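PDB 6GW5: putative Outer membrane protein from Helicobacter pylori, which probably serves as a lectin-like adhesin, SabA, that binds Lewis-type glycans to attach the bacterium to host cells, this chain being its adhesin domain. Local coordinates for residues Ile355-Tyr359 with Gln396-Gln400. Residue numbers count along the deposited sequence, not the author numbering.
Sequences IVTTY and QYNYQ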
# COMPACT_ATOMS: atom_id res chain seq x y z
N ILE A 355 -22.87 0.15 24.20
CA ILE A 355 -24.23 0.54 23.84
C ILE A 355 -25.12 0.54 25.07
O ILE A 355 -25.97 1.41 25.20
CB ILE A 355 -24.82 -0.32 22.68
CG1 ILE A 355 -25.99 0.43 22.08
CG2 ILE A 355 -25.17 -1.74 23.13
CD1 ILE A 355 -26.51 -0.26 20.86
N VAL A 356 -24.87 -0.41 25.98
CA VAL A 356 -25.68 -0.50 27.19
C VAL A 356 -25.38 0.73 28.07
O VAL A 356 -26.31 1.40 28.49
CB VAL A 356 -25.48 -1.82 27.96
CG1 VAL A 356 -26.22 -1.79 29.27
CG2 VAL A 356 -25.97 -3.00 27.16
N THR A 357 -24.10 1.00 28.33
CA THR A 357 -23.74 2.19 29.09
C THR A 357 -24.39 3.41 28.46
O THR A 357 -24.97 4.21 29.13
CB THR A 357 -22.23 2.42 29.14
OG1 THR A 357 -21.59 1.21 29.53
CG2 THR A 357 -21.86 3.48 30.10
N THR A 358 -24.26 3.53 27.16
CA THR A 358 -24.76 4.68 26.47
C THR A 358 -26.29 4.81 26.53
O THR A 358 -26.82 5.89 26.60
CB THR A 358 -24.25 4.69 25.03
OG1 THR A 358 -22.83 4.67 25.04
CG2 THR A 358 -24.71 5.94 24.28
N TYR A 359 -27.00 3.69 26.54
CA TYR A 359 -28.42 3.73 26.66
C TYR A 359 -28.80 4.22 28.02
O TYR A 359 -29.67 5.07 28.16
CB TYR A 359 -28.99 2.33 26.44
CG TYR A 359 -30.38 2.11 27.01
CD1 TYR A 359 -31.47 2.82 26.55
CD2 TYR A 359 -30.58 1.15 28.00
CE1 TYR A 359 -32.74 2.59 27.08
CE2 TYR A 359 -31.84 0.90 28.52
CZ TYR A 359 -32.92 1.62 28.05
OH TYR A 359 -34.18 1.37 28.54
N GLN A 396 -31.65 -7.94 22.33
CA GLN A 396 -31.12 -7.26 23.50
C GLN A 396 -30.56 -5.84 23.29
O GLN A 396 -30.47 -5.04 24.24
CB GLN A 396 -29.95 -8.09 23.93
CG GLN A 396 -29.96 -8.43 25.36
CD GLN A 396 -28.75 -9.26 25.71
OE1 GLN A 396 -28.31 -10.15 24.95
NE2 GLN A 396 -28.16 -8.93 26.83
N TYR A 397 -30.08 -5.58 22.08
CA TYR A 397 -29.35 -4.34 21.81
C TYR A 397 -30.08 -3.44 20.81
O TYR A 397 -29.60 -2.37 20.49
CB TYR A 397 -27.94 -4.71 21.37
CG TYR A 397 -27.18 -5.57 22.38
CD1 TYR A 397 -26.85 -5.07 23.66
CD2 TYR A 397 -26.78 -6.88 22.06
CE1 TYR A 397 -26.14 -5.84 24.58
CE2 TYR A 397 -26.08 -7.66 22.96
CZ TYR A 397 -25.76 -7.14 24.21
OH TYR A 397 -25.08 -7.95 25.06
N ASN A 398 -31.29 -3.83 20.41
CA ASN A 398 -32.00 -3.14 19.37
C ASN A 398 -32.84 -2.00 19.92
O ASN A 398 -34.03 -1.98 19.85
CB ASN A 398 -32.82 -4.17 18.66
CG ASN A 398 -33.38 -3.67 17.36
OD1 ASN A 398 -32.91 -2.68 16.79
ND2 ASN A 398 -34.38 -4.37 16.86
N TYR A 399 -32.17 -1.00 20.46
CA TYR A 399 -32.87 0.12 21.11
C TYR A 399 -33.68 0.89 20.10
O TYR A 399 -33.24 1.00 18.97
CB TYR A 399 -31.86 1.06 21.76
CG TYR A 399 -31.14 0.39 22.88
CD1 TYR A 399 -31.75 0.23 24.10
CD2 TYR A 399 -29.86 -0.11 22.71
CE1 TYR A 399 -31.11 -0.43 25.14
CE2 TYR A 399 -29.19 -0.75 23.74
CZ TYR A 399 -29.82 -0.92 24.94
OH TYR A 399 -29.17 -1.56 25.96
N GLN A 400 -34.84 1.40 20.48
CA GLN A 400 -35.64 2.26 19.59
C GLN A 400 -35.56 3.64 20.05
O GLN A 400 -35.78 3.95 21.20
CB GLN A 400 -37.12 1.84 19.48
CG GLN A 400 -37.32 0.43 18.91
CD GLN A 400 -36.56 0.09 17.58
OE1 GLN A 400 -35.58 -0.67 17.56
NE2 GLN A 400 -37.06 0.60 16.46
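Start with Tyr399, whose side chain leaves the loop 396-400 and lies against the helical turn 355-359. With chi1 in the m well its ring enters the space between Ile355, Val356 and Tyr359, which an i, i+1, i+4 spacing brings onto one side of the helix. Tyr359, a t rotamer, forms an offset stack with it: the ring centroids are 4.4 Å apart and the planes meet at 28°. The fit is tight, with Tyr359 CG 3.2 Å from Tyr399 CE1, and Tyr359 CB adds a CH-pi contact over the Tyr399 face. Ile355 lies against both loop tyrosines: chi1 t sets CG1 3.8 Å from Tyr399 CE2 and CG2 3.8 Å from Tyr397 CD1, and chi2 t carries CD1 outward to 3.8 Å from Tyr397 O. Val356 CG2 also touches both, 3.7 Å from Tyr399 OH and 3.8 Å from Tyr397 CE1, the latter at the ring edge. No hydrogen bond crosses; van der Waals and aromatic contacts mainly hold the segments. An inverse gamma turn centred on Asn398, with a weak Tyr399 N to Tyr397 O bond of 2.9 Å, places the two tyrosines. About 37 Å from the chain centre to the contact's centre, this lays the loop between strands 383-384 and 400-401 against helix 348-370. Ile355 meets Leu25 and Ile29, joining that helix to helix 3-32, whose Lys26 NZ bonds the loop at Tyr399 O. Both stacked tyrosines touch Ile383, and Gln400-Thr384 backbone bonds pair strands 383-384 and 400-401 in a small antiparallel sheet; strand 400-401 then runs into helix 403-415.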